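Beta-galactosidase (Bacillus circulans subsp. alkalophilus, PDB 3TTS) probably hydrolyses terminal, non-reducing beta-D-galactose residues of beta-D-galactosides. Local coordinates at residues T41-S46 with T60-I65; Y75-T80 with I142-V147. One frame throughout, in Å; residues are numbered along the deposited sequence.

Overall arrangement
Both contacts belong to the eight-stranded parallel TIM barrel of the beta-galactosidase catalytic region, and their centres lie about 11 Å apart. They come in series along the chain: contact 1 packs the end of strand 39-42 and the loop after it against helix 60-71, and after a short turn the chain enters strand 75-79, which contact 2 pairs with strand 142-146. Strands 39-42 and 75-79 are neighbours in the barrel, so the two contacts meet. Val42 O lies 2.9 Å from Ala79 N, a probable backbone hydrogen bond, and Thr41 packs on Cys77 and His146. One contact fastens an outer helix to the barrel wall, while the other joins two adjacent strands of that wall.

Contact 1: T41-S46 with T60-I65; sequences TVNVFS and TWLDDI
Helix 60-71 packs from outside on the end of strand 39-42 and the loop beyond it, bringing Trp61, Leu62 and Ile65 against Val42, Asn43 and Ser46 in a beta-alpha-beta unit of the TIM barrel that strand 75-79 completes. The three helix residues turn one flank inward, and no hydrogen bond crosses. On the strand itself, Val42 CG1 meets Ile65 CG2 at 4.1 Å, the two side chains running antiparallel and overlapping at their methyls. Asn43 reaches outward with CG anti to its own backbone N (chi1 -165°), which carries the amide between Trp61 and Leu62. Its OD1 lies at the edge of the indole, near the ring plane and 3.4 Å from Trp61 CH2, with amide and ring planes 60° apart. On the other branch ND2 touches Leu62 CD2 at 4.0 Å while donating a hydrogen bond to Ala79 O of the next strand. Ser46 CB comes within 3.5 Å of Trp61 CH2, and Lys49 makes a cation-pi contact with the Trp61 ring. Replacing Asn43 with an alanine would probably leave Ala79 O without this donor and open a gap beside Trp61 and Leu62. Cohesion between the two segments therefore rests on van der Waals packing, whereas Asn43 ties the loop to strand 75-79 and a hydrogen bond from Ser46 OG ties it to Glu18 in the loop after strand 10-14.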
ATOM      1  N   THR A  41     -31.913 -13.235 -18.987  1.00 23.92           N
ATOM      2  CA  THR A  41     -32.060 -12.652 -17.662  1.00 22.99           C
ATOM      3  C   THR A  41     -32.256 -11.150 -17.799  1.00 23.65           C
ATOM      4  O   THR A  41     -31.298 -10.414 -18.081  1.00 21.27           O
ATOM      5  CB  THR A  41     -30.809 -12.868 -16.799  1.00 25.92           C
ATOM      6  OG1 THR A  41     -30.553 -14.264 -16.657  1.00 23.52           O
ATOM      7  CG2 THR A  41     -31.003 -12.252 -15.423  1.00 25.37           C
ATOM      8  N   VAL A  42     -33.488 -10.693 -17.588  1.00 21.36           N
ATOM      9  CA  VAL A  42     -33.811  -9.293 -17.816  1.00 21.75           C
ATOM     10  C   VAL A  42     -34.109  -8.518 -16.524  1.00 21.12           C
ATOM     11  O   VAL A  42     -34.421  -9.102 -15.493  1.00 18.52           O
ATOM     12  CB  VAL A  42     -34.992  -9.148 -18.827  1.00 26.00           C
ATOM     13  CG1 VAL A  42     -34.603  -9.702 -20.191  1.00 20.84           C
ATOM     14  CG2 VAL A  42     -36.223  -9.855 -18.321  1.00 20.93           C
ATOM     15  N   ASN A  43     -33.982  -7.197 -16.603  1.00 20.10           N
ATOM     16  CA  ASN A  43     -34.408  -6.290 -15.546  1.00 18.77           C
ATOM     17  C   ASN A  43     -33.496  -6.287 -14.322  1.00 18.96           C
ATOM     18  O   ASN A  43     -33.945  -6.051 -13.203  1.00 21.12           O
ATOM     19  CB  ASN A  43     -35.859  -6.572 -15.141  1.00 20.42           C
ATOM     20  CG  ASN A  43     -36.471  -5.436 -14.308  1.00 22.32           C
ATOM     21  OD1 ASN A  43     -36.238  -4.260 -14.583  1.00 24.60           O
ATOM     22  ND2 ASN A  43     -37.243  -5.793 -13.284  1.00 15.30           N
ATOM     23  N   VAL A  44     -32.215  -6.554 -14.527  1.00 20.13           N
ATOM     24  CA  VAL A  44     -31.289  -6.570 -13.401  1.00 21.12           C
ATOM     25  C   VAL A  44     -31.039  -5.163 -12.849  1.00 20.78           C
ATOM     26  O   VAL A  44     -31.085  -4.943 -11.637  1.00 19.30           O
ATOM     27  CB  VAL A  44     -29.948  -7.253 -13.746  1.00 18.60           C
ATOM     28  CG1 VAL A  44     -29.053  -7.293 -12.513  1.00 17.86           C
ATOM     29  CG2 VAL A  44     -30.201  -8.664 -14.266  1.00 21.90           C
ATOM     30  N   PHE A  45     -30.789  -4.205 -13.733  1.00 17.29           N
ATOM     31  CA  PHE A  45     -30.401  -2.882 -13.260  1.00 19.84           C
ATOM     32  C   PHE A  45     -31.255  -1.746 -13.806  1.00 20.28           C
ATOM     33  O   PHE A  45     -30.727  -0.775 -14.333  1.00 21.20           O
ATOM     34  CB  PHE A  45     -28.923  -2.618 -13.548  1.00 20.99           C
ATOM     35  CG  PHE A  45     -27.990  -3.458 -12.723  1.00 21.34           C
ATOM     36  CD1 PHE A  45     -27.899  -3.268 -11.353  1.00 23.01           C
ATOM     37  CD2 PHE A  45     -27.212  -4.444 -13.315  1.00 18.40           C
ATOM     38  CE1 PHE A  45     -27.034  -4.045 -10.581  1.00 23.67           C
ATOM     39  CE2 PHE A  45     -26.354  -5.229 -12.557  1.00 21.02           C
ATOM     40  CZ  PHE A  45     -26.260  -5.028 -11.186  1.00 23.22           C
ATOM     41  N   SER A  46     -32.568  -1.849 -13.653  1.00 15.60           N
ATOM     42  CA  SER A  46     -33.439  -0.796 -14.146  1.00 18.52           C
ATOM     43  C   SER A  46     -34.404  -0.225 -13.104  1.00 19.10           C
ATOM     44  O   SER A  46     -35.469   0.280 -13.452  1.00 21.97           O
ATOM     45  CB  SER A  46     -34.194  -1.268 -15.394  1.00 21.63           C
ATOM     46  OG  SER A  46     -33.298  -1.392 -16.489  1.00 19.71           O
ATOM     47  N   THR A  60     -44.092  -0.415 -18.806  1.00 23.73           N
ATOM     48  CA  THR A  60     -44.440  -0.633 -20.205  1.00 24.21           C
ATOM     49  C   THR A  60     -43.250  -1.104 -21.051  1.00 23.96           C
ATOM     50  O   THR A  60     -43.403  -1.968 -21.917  1.00 24.64           O
ATOM     51  CB  THR A  60     -45.072   0.624 -20.811  1.00 24.65           C
ATOM     52  OG1 THR A  60     -44.166   1.728 -20.668  1.00 27.94           O
ATOM     53  CG2 THR A  60     -46.369   0.951 -20.091  1.00 19.54           C
ATOM     54  N   TRP A  61     -42.070  -0.550 -20.782  1.00 23.27           N
ATOM     55  CA  TRP A  61     -40.868  -0.896 -21.536  1.00 20.27           C
ATOM     56  C   TRP A  61     -40.551  -2.353 -21.311  1.00 23.27           C
ATOM     57  O   TRP A  61     -40.079  -3.038 -22.227  1.00 24.91           O
ATOM     58  CB  TRP A  61     -39.673  -0.044 -21.085  1.00 21.18           C
ATOM     59  CG  TRP A  61     -39.315  -0.291 -19.653  1.00 21.99           C
ATOM     60  CD1 TRP A  61     -39.917   0.252 -18.565  1.00 20.18           C
ATOM     61  CD2 TRP A  61     -38.298  -1.171 -19.155  1.00 17.80           C
ATOM     62  NE1 TRP A  61     -39.339  -0.222 -17.422  1.00 20.90           N
ATOM     63  CE2 TRP A  61     -38.344  -1.103 -17.755  1.00 23.50           C
ATOM     64  CE3 TRP A  61     -37.356  -2.006 -19.757  1.00 20.25           C
ATOM     65  CZ2 TRP A  61     -37.478  -1.841 -16.939  1.00 22.17           C
ATOM     66  CZ3 TRP A  61     -36.496  -2.739 -18.944  1.00 21.72           C
ATOM     67  CH2 TRP A  61     -36.566  -2.651 -17.555  1.00 18.72           C
ATOM     68  N   LEU A  62     -40.797  -2.816 -20.082  1.00 20.39           N
ATOM     69  CA  LEU A  62     -40.501  -4.191 -19.689  1.00 20.61           C
ATOM     70  C   LEU A  62     -41.517  -5.155 -20.309  1.00 22.70           C
ATOM     71  O   LEU A  62     -41.145  -6.221 -20.821  1.00 21.48           O
ATOM     72  CB  LEU A  62     -40.463  -4.329 -18.165  1.00 18.08           C
ATOM     73  CG  LEU A  62     -40.096  -5.705 -17.595  1.00 24.47           C
ATOM     74  CD1 LEU A  62     -38.733  -6.181 -18.135  1.00 19.87           C
ATOM     75  CD2 LEU A  62     -40.109  -5.687 -16.055  1.00 18.59           C
ATOM     76  N   ASP A  63     -42.793  -4.770 -20.262  1.00 19.77           N
ATOM     77  CA  ASP A  63     -43.833  -5.484 -20.998  1.00 21.31           C
ATOM     78  C   ASP A  63     -43.341  -5.741 -22.419  1.00 24.24           C
ATOM     79  O   ASP A  63     -43.367  -6.877 -22.892  1.00 24.86           O
ATOM     80  CB  ASP A  63     -45.127  -4.660 -21.079  1.00 24.68           C
ATOM     81  CG  ASP A  63     -45.871  -4.576 -19.753  1.00 23.86           C
ATOM     82  OD1 ASP A  63     -45.463  -5.221 -18.769  1.00 28.48           O
ATOM     83  OD2 ASP A  63     -46.890  -3.865 -19.700  1.00 27.56           O
ATOM     84  N   ASP A  64     -42.902  -4.678 -23.097  1.00 19.64           N
ATOM     85  CA  ASP A  64     -42.438  -4.779 -24.478  1.00 25.42           C
ATOM     86  C   ASP A  64     -41.330  -5.822 -24.649  1.00 25.50           C
ATOM     87  O   ASP A  64     -41.383  -6.637 -25.560  1.00 23.71           O
ATOM     88  CB  ASP A  64     -41.977  -3.420 -25.021  1.00 28.44           C
ATOM     89  CG  ASP A  64     -43.145  -2.489 -25.351  1.00 36.82           C
ATOM     90  OD1 ASP A  64     -44.279  -2.991 -25.509  1.00 33.76           O
ATOM     91  OD2 ASP A  64     -42.924  -1.256 -25.454  1.00 36.73           O
ATOM     92  N   ILE A  65     -40.331  -5.792 -23.771  1.00 24.77           N
ATOM     93  CA  ILE A  65     -39.248  -6.756 -23.826  1.00 25.61           C
ATOM     94  C   ILE A  65     -39.792  -8.169 -23.635  1.00 25.57           C
ATOM     95  O   ILE A  65     -39.485  -9.079 -24.402  1.00 24.76           O
ATOM     96  CB  ILE A  65     -38.203  -6.476 -22.740  1.00 26.51           C
ATOM     97  CG1 ILE A  65     -37.494  -5.154 -23.024  1.00 28.51           C
ATOM     98  CG2 ILE A  65     -37.206  -7.622 -22.631  1.00 20.65           C
ATOM     99  CD1 ILE A  65     -36.666  -4.659 -21.844  1.00 25.30           C
TER

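Contact 2: Y75-T80 with I142-V147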
ATOM      1  N   TYR A  75     -37.335 -18.040 -22.976  1.00 19.85           N
ATOM      2  CA  TYR A  75     -37.743 -17.993 -21.573  1.00 27.06           C
ATOM      3  C   TYR A  75     -37.071 -16.880 -20.753  1.00 24.34           C
ATOM      4  O   TYR A  75     -35.998 -16.376 -21.110  1.00 23.62           O
ATOM      5  CB  TYR A  75     -37.507 -19.347 -20.917  1.00 26.70           C
ATOM      6  CG  TYR A  75     -38.421 -20.395 -21.455  1.00 26.86           C
ATOM      7  CD1 TYR A  75     -39.769 -20.401 -21.111  1.00 25.19           C
ATOM      8  CD2 TYR A  75     -37.950 -21.379 -22.317  1.00 26.69           C
ATOM      9  CE1 TYR A  75     -40.618 -21.360 -21.599  1.00 25.47           C
ATOM     10  CE2 TYR A  75     -38.797 -22.343 -22.816  1.00 27.22           C
ATOM     11  CZ  TYR A  75     -40.133 -22.331 -22.455  1.00 25.67           C
ATOM     12  OH  TYR A  75     -40.989 -23.292 -22.948  1.00 31.89           O
ATOM     13  N   LEU A  76     -37.715 -16.504 -19.653  1.00 24.15           N
ATOM     14  CA  LEU A  76     -37.263 -15.362 -18.858  1.00 22.63           C
ATOM     15  C   LEU A  76     -36.889 -15.715 -17.427  1.00 21.14           C
ATOM     16  O   LEU A  76     -37.682 -16.304 -16.682  1.00 20.73           O
ATOM     17  CB  LEU A  76     -38.336 -14.273 -18.820  1.00 22.23           C
ATOM     18  CG  LEU A  76     -38.908 -13.865 -20.180  1.00 26.98           C
ATOM     19  CD1 LEU A  76     -40.058 -12.899 -20.010  1.00 26.60           C
ATOM     20  CD2 LEU A  76     -37.830 -13.261 -21.054  1.00 22.73           C
ATOM     21  N   CYS A  77     -35.670 -15.328 -17.072  1.00 17.38           N
ATOM     22  CA  CYS A  77     -35.217 -15.223 -15.697  1.00 21.19           C
ATOM     23  C   CYS A  77     -35.388 -13.744 -15.301  1.00 23.02           C
ATOM     24  O   CYS A  77     -34.534 -12.901 -15.609  1.00 22.88           O
ATOM     25  CB  CYS A  77     -33.743 -15.658 -15.624  1.00 22.22           C
ATOM     26  SG  CYS A  77     -32.927 -15.527 -14.012  1.00 30.57           S
ATOM     27  N   LEU A  78     -36.504 -13.433 -14.645  1.00 19.36           N
ATOM     28  CA  LEU A  78     -36.882 -12.050 -14.319  1.00 18.29           C
ATOM     29  C   LEU A  78     -36.237 -11.529 -13.020  1.00 18.85           C
ATOM     30  O   LEU A  78     -36.449 -12.092 -11.954  1.00 20.22           O
ATOM     31  CB  LEU A  78     -38.409 -11.970 -14.215  1.00 19.96           C
ATOM     32  CG  LEU A  78     -39.096 -10.602 -14.166  1.00 21.80           C
ATOM     33  CD1 LEU A  78     -38.528  -9.685 -15.232  1.00 22.07           C
ATOM     34  CD2 LEU A  78     -40.590 -10.745 -14.345  1.00 23.14           C
ATOM     35  N   ALA A  79     -35.450 -10.462 -13.104  1.00 17.34           N
ATOM     36  CA  ALA A  79     -34.811  -9.911 -11.906  1.00 19.10           C
ATOM     37  C   ALA A  79     -35.728  -8.870 -11.294  1.00 18.25           C
ATOM     38  O   ALA A  79     -36.586  -8.335 -11.977  1.00 20.69           O
ATOM     39  CB  ALA A  79     -33.448  -9.293 -12.230  1.00 15.62           C
ATOM     40  N   THR A  80     -35.535  -8.584 -10.009  1.00 15.94           N
ATOM     41  CA  THR A  80     -36.324  -7.588  -9.293  1.00 16.73           C
ATOM     42  C   THR A  80     -35.806  -6.145  -9.417  1.00 17.11           C
ATOM     43  O   THR A  80     -36.466  -5.203  -8.982  1.00 17.00           O
ATOM     44  CB  THR A  80     -36.412  -7.944  -7.796  1.00 19.95           C
ATOM     45  OG1 THR A  80     -35.084  -8.024  -7.246  1.00 21.82           O
ATOM     46  CG2 THR A  80     -37.120  -9.276  -7.618  1.00 16.88           C
ATOM     47  N   ILE A 142     -41.979 -16.932 -17.717  1.00 24.75           N
ATOM     48  CA  ILE A 142     -41.101 -16.674 -16.574  1.00 23.51           C
ATOM     49  C   ILE A 142     -40.715 -17.989 -15.918  1.00 28.91           C
ATOM     50  O   ILE A 142     -41.574 -18.745 -15.449  1.00 27.25           O
ATOM     51  CB  ILE A 142     -41.725 -15.741 -15.539  1.00 24.60           C
ATOM     52  CG1 ILE A 142     -42.018 -14.379 -16.174  1.00 28.49           C
ATOM     53  CG2 ILE A 142     -40.791 -15.577 -14.338  1.00 22.80           C
ATOM     54  CD1 ILE A 142     -42.698 -13.399 -15.231  1.00 27.21           C
ATOM     55  N   VAL A 143     -39.415 -18.253 -15.878  1.00 21.13           N
ATOM     56  CA  VAL A 143     -38.945 -19.563 -15.479  1.00 24.73           C
ATOM     57  C   VAL A 143     -38.121 -19.492 -14.178  1.00 27.83           C
ATOM     58  O   VAL A 143     -37.807 -20.516 -13.570  1.00 27.57           O
ATOM     59  CB  VAL A 143     -38.170 -20.214 -16.660  1.00 25.04           C
ATOM     60  CG1 VAL A 143     -36.749 -19.689 -16.735  1.00 19.54           C
ATOM     61  CG2 VAL A 143     -38.192 -21.708 -16.555  1.00 35.10           C
ATOM     62  N   MET A 144     -37.809 -18.276 -13.735  1.00 22.74           N
ATOM     63  CA  MET A 144     -36.972 -18.088 -12.556  1.00 21.71           C
ATOM     64  C   MET A 144     -37.019 -16.626 -12.123  1.00 24.24           C
ATOM     65  O   MET A 144     -36.979 -15.740 -12.976  1.00 24.20           O
ATOM     66  CB  MET A 144     -35.526 -18.483 -12.887  1.00 22.36           C
ATOM     67  CG  MET A 144     -34.532 -18.387 -11.736  1.00 20.06           C
ATOM     68  SD  MET A 144     -34.889 -19.502 -10.342  1.00 23.90           S
ATOM     69  CE  MET A 144     -34.556 -21.110 -11.049  1.00 14.68           C
ATOM     70  N   TRP A 145     -37.125 -16.378 -10.814  1.00 20.77           N
ATOM     71  CA  TRP A 145     -36.911 -15.034 -10.256  1.00 20.83           C
ATOM     72  C   TRP A 145     -35.461 -14.836  -9.814  1.00 19.88           C
ATOM     73  O   TRP A 145     -34.862 -15.712  -9.209  1.00 23.04           O
ATOM     74  CB  TRP A 145     -37.815 -14.767  -9.060  1.00 21.55           C
ATOM     75  CG  TRP A 145     -39.256 -14.576  -9.374  1.00 23.06           C
ATOM     76  CD1 TRP A 145     -40.272 -15.471  -9.157  1.00 23.10           C
ATOM     77  CD2 TRP A 145     -39.868 -13.404  -9.924  1.00 25.18           C
ATOM     78  NE1 TRP A 145     -41.471 -14.932  -9.551  1.00 22.06           N
ATOM     79  CE2 TRP A 145     -41.254 -13.663 -10.024  1.00 24.51           C
ATOM     80  CE3 TRP A 145     -39.381 -12.164 -10.341  1.00 21.21           C
ATOM     81  CZ2 TRP A 145     -42.153 -12.730 -10.528  1.00 24.42           C
ATOM     82  CZ3 TRP A 145     -40.286 -11.233 -10.844  1.00 24.06           C
ATOM     83  CH2 TRP A 145     -41.649 -11.523 -10.937  1.00 23.44           C
ATOM     84  N   HIS A 146     -34.911 -13.671 -10.109  1.00 20.80           N
ATOM     85  CA  HIS A 146     -33.500 -13.388  -9.880  1.00 21.04           C
ATOM     86  C   HIS A 146     -33.449 -12.203  -8.906  1.00 23.36           C
ATOM     87  O   HIS A 146     -33.394 -11.049  -9.324  1.00 22.33           O
ATOM     88  CB  HIS A 146     -32.868 -13.067 -11.241  1.00 22.73           C
ATOM     89  CG  HIS A 146     -31.451 -12.570 -11.198  1.00 26.23           C
ATOM     90  ND1 HIS A 146     -31.053 -11.484 -10.443  1.00 24.32           N
ATOM     91  CD2 HIS A 146     -30.355 -12.961 -11.897  1.00 26.81           C
ATOM     92  CE1 HIS A 146     -29.765 -11.256 -10.650  1.00 26.49           C
ATOM     93  NE2 HIS A 146     -29.321 -12.132 -11.534  1.00 21.58           N
ATOM     94  N   VAL A 147     -33.509 -12.489  -7.607  1.00 22.57           N
ATOM     95  CA  VAL A 147     -33.597 -11.433  -6.591  1.00 20.50           C
ATOM     96  C   VAL A 147     -32.322 -10.609  -6.493  1.00 19.54           C
ATOM     97  O   VAL A 147     -31.232 -11.146  -6.269  1.00 20.29           O
ATOM     98  CB  VAL A 147     -33.944 -11.993  -5.185  1.00 17.77           C
ATOM     99  CG1 VAL A 147     -33.836 -10.911  -4.149  1.00 17.50           C
ATOM    100  CG2 VAL A 147     -35.343 -12.583  -5.175  1.00 21.74           C
TER
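Leu78, His146 and Cys77 lie at the heart of a parallel strand pair, 75-79 beside 142-146, whose short axes run 20° apart. Leu78, the most buried by the pairing, projects together with Trp145 from the neighbouring strand; its CD2 sits 3.5 Å from Trp145 CZ3 and equally close to Ile142 CD1. Its backbone is held at both ends: Leu78 N donates to Met144 O at 2.9 Å, and Leu78 O accepts from His146 N, which stands above the carbonyl plane, 40° out of it. On the opposite face of the sheet, Cys77 SG, turned anti to the backbone N (chi1 177°), touches His146 CB at 3.7 Å and approaches the imidazole at its edge. The ring's ND1 lies 3.7 Å from Ala79 CB. Val143 is the extra residue of a beta bulge in strand 142-146, and its N donates to Leu76 O at 2.7 Å in a nearly straight bond. Helix 119-136, within the next beta-alpha-beta crossover, between the two strands, covers the face of Leu78, Ile142 and Trp145 through Tyr136 and Ala133. Strand 39-42 flanks strand 75-79, and strand 249-253 adjoins strand 142-146 where His146 touches Asn252.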